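Propionate kinase (PDB 3KHY) probably catalyses the reversible, magnesium-dependent transfer of phosphate from ATP to a short-chain carboxylate, forming acetyl phosphate from acetate. Local coordinates at residues T176-V181 / A369-M375; M1-V6 / A17-H22. All coordinates share one frame. Where two conformers were deposited one is given. Residue numbers count along the deposited sequence, not the author numbering.

Interaction 1. Residues T176-V181 / A369-M375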
loop_
_atom_site.group_PDB
_atom_site.type_symbol
_atom_site.label_atom_id
_atom_site.label_comp_id
_atom_site.label_asym_id
_atom_site.label_seq_id
_atom_site.Cartn_x
_atom_site.Cartn_y
_atom_site.Cartn_z
ATOM N N THR A 176 10.674 2.991 -18.341
ATOM C CA THR A 176 11.296 2.646 -19.615
ATOM C C THR A 176 11.298 1.128 -19.833
ATOM O O THR A 176 11.152 0.661 -20.954
ATOM C CB THR A 176 12.713 3.250 -19.705
ATOM O OG1 THR A 176 12.604 4.683 -19.654
ATOM C CG2 THR A 176 13.397 2.846 -20.998
ATOM N N SER A 177 11.422 0.354 -18.755
ATOM C CA SER A 177 11.370 -1.100 -18.876
ATOM C C SER A 177 9.927 -1.575 -19.114
ATOM O O SER A 177 9.681 -2.417 -19.972
ATOM C CB SER A 177 11.983 -1.761 -17.642
ATOM O OG SER A 177 11.785 -3.169 -17.659
ATOM N N HIS A 178 8.971 -1.035 -18.357
ATOM C CA HIS A 178 7.568 -1.382 -18.573
ATOM C C HIS A 178 7.088 -1.046 -19.983
ATOM O O HIS A 178 6.350 -1.808 -20.596
ATOM C CB HIS A 178 6.670 -0.728 -17.515
ATOM C CG HIS A 178 6.854 -1.318 -16.152
ATOM N ND1 HIS A 178 6.553 -2.631 -15.874
ATOM C CD2 HIS A 178 7.332 -0.788 -15.002
ATOM C CE1 HIS A 178 6.836 -2.889 -14.608
ATOM N NE2 HIS A 178 7.312 -1.787 -14.056
ATOM N N LYS A 179 7.542 0.080 -20.510
ATOM C CA LYS A 179 7.202 0.452 -21.881
ATOM C C LYS A 179 7.817 -0.490 -22.918
ATOM O O LYS A 179 7.128 -1.011 -23.793
ATOM C CB LYS A 179 7.650 1.888 -22.156
ATOM C CG LYS A 179 7.161 2.442 -23.496
ATOM C CD LYS A 179 7.420 3.938 -23.594
ATOM C CE LYS A 179 6.716 4.550 -24.802
ATOM N NZ LYS A 179 7.650 4.603 -25.947
ATOM N N TYR A 180 9.124 -0.698 -22.825
ATOM C CA TYR A 180 9.809 -1.600 -23.737
ATOM C C TYR A 180 9.190 -2.999 -23.689
ATOM O O TYR A 180 8.898 -3.589 -24.720
ATOM C CB TYR A 180 11.310 -1.666 -23.431
ATOM C CG TYR A 180 12.018 -2.701 -24.267
ATOM C CD1 TYR A 180 12.452 -2.396 -25.554
ATOM C CD2 TYR A 180 12.212 -3.991 -23.795
ATOM C CE1 TYR A 180 13.077 -3.338 -26.337
ATOM C CE2 TYR A 180 12.844 -4.953 -24.575
ATOM C CZ TYR A 180 13.268 -4.615 -25.845
ATOM O OH TYR A 180 13.881 -5.555 -26.630
ATOM N N VAL A 181 8.980 -3.537 -22.493
ATOM C CA VAL A 181 8.489 -4.920 -22.381
ATOM C C VAL A 181 7.039 -5.065 -22.878
ATOM O O VAL A 181 6.689 -6.045 -23.541
ATOM C CB VAL A 181 8.666 -5.468 -20.940
ATOM C CG1 VAL A 181 7.879 -6.757 -20.741
ATOM C CG2 VAL A 181 10.149 -5.723 -20.666
ATOM N N ALA A 369 12.769 -10.498 -21.990
ATOM C CA ALA A 369 13.955 -9.808 -21.500
ATOM C C ALA A 369 13.772 -8.314 -21.685
ATOM O O ALA A 369 13.358 -7.867 -22.749
ATOM C CB ALA A 369 15.199 -10.288 -22.248
ATOM N N THR A 370 14.066 -7.534 -20.659
ATOM C CA THR A 370 13.965 -6.089 -20.822
ATOM C C THR A 370 15.278 -5.549 -21.402
ATOM O O THR A 370 16.317 -6.205 -21.332
ATOM C CB THR A 370 13.571 -5.371 -19.512
ATOM O OG1 THR A 370 13.265 -4.000 -19.793
ATOM C CG2 THR A 370 14.686 -5.421 -18.485
ATOM N N ASN A 371 15.227 -4.365 -22.000
ATOM C CA ASN A 371 16.427 -3.772 -22.584
ATOM C C ASN A 371 16.237 -2.263 -22.559
ATOM O O ASN A 371 15.873 -1.650 -23.559
ATOM C CB ASN A 371 16.657 -4.275 -24.018
ATOM C CG ASN A 371 18.043 -3.910 -24.559
ATOM O OD1 ASN A 371 18.703 -2.992 -24.057
ATOM N ND2 ASN A 371 18.487 -4.629 -25.578
ATOM N N GLU A 372 16.433 -1.678 -21.386
ATOM C CA GLU A 372 16.130 -0.268 -21.193
ATOM C C GLU A 372 17.074 0.605 -22.013
ATOM O O GLU A 372 16.695 1.671 -22.462
ATOM C CB GLU A 372 16.232 0.090 -19.709
ATOM C CG GLU A 372 15.170 -0.584 -18.844
ATOM C CD GLU A 372 15.704 -1.022 -17.491
ATOM O OE1 GLU A 372 16.322 -2.112 -17.409
ATOM O OE2 GLU A 372 15.503 -0.276 -16.509
ATOM N N GLU A 373 18.311 0.151 -22.198
ATOM C CA GLU A 373 19.283 0.938 -22.956
ATOM C C GLU A 373 18.850 1.020 -24.416
ATOM O O GLU A 373 18.930 2.075 -25.031
ATOM C CB GLU A 373 20.697 0.340 -22.840
ATOM C CG GLU A 373 21.207 0.167 -21.408
ATOM C CD GLU A 373 20.557 -1.024 -20.679
ATOM O OE1 GLU A 373 19.945 -1.897 -21.337
ATOM O OE2 GLU A 373 20.659 -1.085 -19.435
ATOM N N LEU A 374 18.381 -0.095 -24.967
ATOM C CA LEU A 374 17.832 -0.088 -26.326
ATOM C C LEU A 374 16.613 0.826 -26.434
ATOM O O LEU A 374 16.447 1.545 -27.417
ATOM C CB LEU A 374 17.474 -1.510 -26.781
ATOM C CG LEU A 374 16.839 -1.668 -28.167
ATOM C CD1 LEU A 374 17.720 -1.054 -29.248
ATOM C CD2 LEU A 374 16.578 -3.145 -28.473
HETATM N N MSE A 375 15.754 0.798 -25.417
HETATM C CA MSE A 375 14.562 1.626 -25.429
HETATM C C MSE A 375 14.947 3.104 -25.443
HETATM O O MSE A 375 14.346 3.904 -26.150
HETATM C CB MSE A 375 13.693 1.328 -24.206
HETATM C CG MSE A 375 12.371 2.073 -24.198
HETATM SE SE MSE A 375 11.159 1.486 -25.635
HETATM C CE MSE A 375 9.819 2.865 -25.460
HETATM O O HOH W 1 13.494 -8.309 -25.392
#

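Interaction 2. Residues M1-V6 / A17-H22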
loop_
_atom_site.group_PDB
_atom_site.type_symbol
_atom_site.label_atom_id
_atom_site.label_comp_id
_atom_site.label_asym_id
_atom_site.label_seq_id
_atom_site.Cartn_x
_atom_site.Cartn_y
_atom_site.Cartn_z
HETATM N N MSE A 1 23.375 2.259 -39.879
HETATM C CA MSE A 1 24.779 2.258 -39.469
HETATM C C MSE A 1 25.079 3.255 -38.352
HETATM O O MSE A 1 26.131 3.185 -37.709
HETATM C CB MSE A 1 25.689 2.528 -40.668
HETATM C CG MSE A 1 26.127 1.266 -41.397
HETATM SE SE MSE A 1 27.417 0.201 -40.379
HETATM C CE MSE A 1 29.067 1.052 -40.984
ATOM N N SER A 2 24.152 4.180 -38.124
ATOM C CA SER A 2 24.324 5.195 -37.089
ATOM C C SER A 2 24.206 4.596 -35.687
ATOM O O SER A 2 23.612 3.531 -35.498
ATOM C CB SER A 2 23.309 6.323 -37.270
ATOM O OG SER A 2 21.991 5.848 -37.082
ATOM N N GLU A 3 24.775 5.295 -34.710
ATOM C CA GLU A 3 24.810 4.812 -33.340
ATOM C C GLU A 3 24.373 5.882 -32.343
ATOM O O GLU A 3 24.554 7.077 -32.573
ATOM C CB GLU A 3 26.214 4.300 -33.003
ATOM C CG GLU A 3 26.649 3.115 -33.875
ATOM C CD GLU A 3 28.116 2.751 -33.701
ATOM O OE1 GLU A 3 28.743 3.227 -32.732
ATOM O OE2 GLU A 3 28.643 1.986 -34.538
ATOM N N ILE A 4 23.792 5.438 -31.235
ATOM C CA ILE A 4 23.360 6.328 -30.164
ATOM C C ILE A 4 24.160 5.992 -28.911
ATOM O O ILE A 4 24.333 4.810 -28.567
ATOM C CB ILE A 4 21.877 6.116 -29.837
ATOM C CG1 ILE A 4 21.007 6.338 -31.076
ATOM C CG2 ILE A 4 21.449 7.032 -28.698
ATOM C CD1 ILE A 4 20.600 7.773 -31.281
ATOM N N LEU A 5 24.659 7.019 -28.237
ATOM C CA LEU A 5 25.364 6.829 -26.983
ATOM C C LEU A 5 24.341 6.966 -25.872
ATOM O O LEU A 5 23.698 7.999 -25.757
ATOM C CB LEU A 5 26.459 7.887 -26.808
ATOM C CG LEU A 5 27.225 7.793 -25.492
ATOM C CD1 LEU A 5 27.897 6.431 -25.375
ATOM C CD2 LEU A 5 28.243 8.913 -25.374
ATOM N N VAL A 6 24.186 5.925 -25.061
ATOM C CA VAL A 6 23.174 5.919 -24.005
ATOM C C VAL A 6 23.832 6.035 -22.638
ATOM O O VAL A 6 24.744 5.270 -22.314
ATOM C CB VAL A 6 22.314 4.639 -24.065
ATOM C CG1 VAL A 6 21.298 4.614 -22.922
ATOM C CG2 VAL A 6 21.604 4.555 -25.396
ATOM N N ALA A 17 26.379 2.913 -22.929
ATOM C CA ALA A 17 26.244 1.910 -23.973
ATOM C C ALA A 17 26.202 2.578 -25.334
ATOM O O ALA A 17 25.663 3.676 -25.487
ATOM C CB ALA A 17 24.983 1.081 -23.756
ATOM N N LEU A 18 26.769 1.900 -26.320
ATOM C CA LEU A 18 26.732 2.360 -27.695
ATOM C C LEU A 18 25.824 1.421 -28.465
ATOM O O LEU A 18 26.120 0.232 -28.598
ATOM C CB LEU A 18 28.136 2.308 -28.279
ATOM C CG LEU A 18 28.379 3.117 -29.546
ATOM C CD1 LEU A 18 27.879 4.548 -29.369
ATOM C CD2 LEU A 18 29.865 3.089 -29.864
ATOM N N ILE A 19 24.715 1.946 -28.970
ATOM C CA ILE A 19 23.677 1.097 -29.524
ATOM C C ILE A 19 23.311 1.514 -30.947
ATOM O O ILE A 19 23.240 2.698 -31.254
ATOM C CB ILE A 19 22.435 1.115 -28.608
ATOM C CG1 ILE A 19 22.791 0.472 -27.267
ATOM C CG2 ILE A 19 21.238 0.398 -29.250
ATOM C CD1 ILE A 19 21.749 0.671 -26.213
ATOM N N ASN A 20 23.111 0.531 -31.815
ATOM C CA ASN A 20 22.595 0.789 -33.150
ATOM C C ASN A 20 21.103 0.547 -33.133
ATOM O O ASN A 20 20.661 -0.600 -33.029
ATOM C CB ASN A 20 23.278 -0.117 -34.179
ATOM C CG ASN A 20 22.816 0.164 -35.600
ATOM O OD1 ASN A 20 21.619 0.223 -35.876
ATOM N ND2 ASN A 20 23.770 0.341 -36.511
ATOM N N PRO A 21 20.316 1.630 -33.225
ATOM C CA PRO A 21 18.857 1.580 -33.069
ATOM C C PRO A 21 18.177 0.772 -34.170
ATOM O O PRO A 21 17.084 0.246 -33.968
ATOM C CB PRO A 21 18.431 3.050 -33.191
ATOM C CG PRO A 21 19.682 3.850 -33.087
ATOM C CD PRO A 21 20.788 2.981 -33.570
ATOM N N HIS A 22 18.829 0.661 -35.320
ATOM C CA HIS A 22 18.229 -0.002 -36.468
ATOM C C HIS A 22 18.433 -1.515 -36.442
ATOM O O HIS A 22 17.559 -2.273 -36.863
ATOM C CB HIS A 22 18.769 0.610 -37.760
ATOM C CG HIS A 22 18.733 2.106 -37.766
ATOM N ND1 HIS A 22 19.859 2.878 -37.575
ATOM C CD2 HIS A 22 17.702 2.972 -37.906
ATOM C CE1 HIS A 22 19.524 4.155 -37.617
ATOM N NE2 HIS A 22 18.222 4.238 -37.816
#

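Interaction 1. Residues T176-V181 / A369-M375
Near the centre of this acetokinase-family chain, a member of the actin-like ATPase (ASKHA) superfamily, helix 175-188 packs against the loop and N-terminal turn of helix 372-382. Tyr180 and Met375, each losing more than 110 Å² to the contact, dominate it. The Tyr180 ring lies along the loop that leads into the second helix: Asn371 CB sits over one face, 4.2 Å from the ring centroid in a CH-pi contact, while Leu374 CD2 comes within 4.1 Å of Tyr180 CE1. Met375, a selenomethionine, reaches across the first helix. Its SE lies 3.8 Å from Tyr180 CB and in the plane of the ring, an edge-on Met-aromatic contact, and its CG rests 3.4 Å from Thr176 CG2. Asn371 N-caps the second helix, its OD1 accepting from Leu374 N at 3.1 Å. Thr370 adds the direct polar link, a 2.7 Å hydrogen bond between its OG1 and Ser177 OG, beside Val181 CG2, which is 3.6 Å from Thr370 CB. This seam borders the predicted active site: Ser177 OG also hydrogen-bonds His200 ND1, a residue predicted to bind ATP, and Glu372, predicted to bind magnesium, forms a salt bridge with the predicted substrate-binding Arg85. At the hydroxyl end of the tyrosine a water bridges the two segments, 3.0 Å from Tyr180 OH and donating to Ala369 O at 2.7 Å.

Interaction 2. Residues M1-V6 / A17-H22
Strands 3-9 and 14-20 form a beta hairpin in the mixed sheet of the N-terminal part of the chain, and this contact is the half of it remote from the turn. The short strand axes approach to 4.6 Å with 150° between their directions, a twisted antiparallel pair. Ile4 with Ile19 and Val6 with Ala17 are hydrogen-bonded pairs; Leu5 with Leu18 between them is non-hydrogen-bonded. On the face of Ile4, Val6, Ala17 and Ile19 the relief is uneven. Ala17 is a low spot beside Val6 (CB to CB 4.5 Å), and the long Ile19 runs diagonally across to bring CD1 4.0 Å from Val6 CG2. Pro21 fills the next hollow, its CG 3.5 Å from Ile4 CG1. Helix 372-382 covers this ridged surface through Glu373, Ile376 and Thr380. Leu5 and Leu18 project from the other face, their CD1 atoms 4.4 Å apart. Beyond the paired residues, Asn20 OD1 accepts from His22 N at 2.9 Å in an Asx turn, and in the conformer given the edge of the His22 ring closely approaches Ser2, CE1 lying 3.0 Å from OG. Four backbone hydrogen bonds, such as Val6 N to Ala17 O at 2.7 Å, fix the register, so pairing rests on the main chain while the side chains on the Ile4, Val6 and Ile19 face supply the apolar surface against helix 372-382.

How the interactions relate
Helix 372-382 connects the two contacts. Its first turn belongs to interaction 1 and also touches interaction 2, where Ile19 CD1 lies 3.4 Å from Glu373 O and 3.7 Å from Leu374 N, and Val6 CG2 is 3.7 Å from Glu373 O. The helix has helix 175-188 on one flank and the hairpin sheet on another. Interaction 1, about 9 Å from the chain centre, joins segments far apart in sequence mainly through side chains, some of the predicted active site, with one water bridging to a backbone oxygen. Interaction 2, about 20 Å out yet largely buried, joins the arms of one hairpin, close in sequence, through backbone hydrogen bonds and aliphatic side chains, becoming exposed at Met1 and His22.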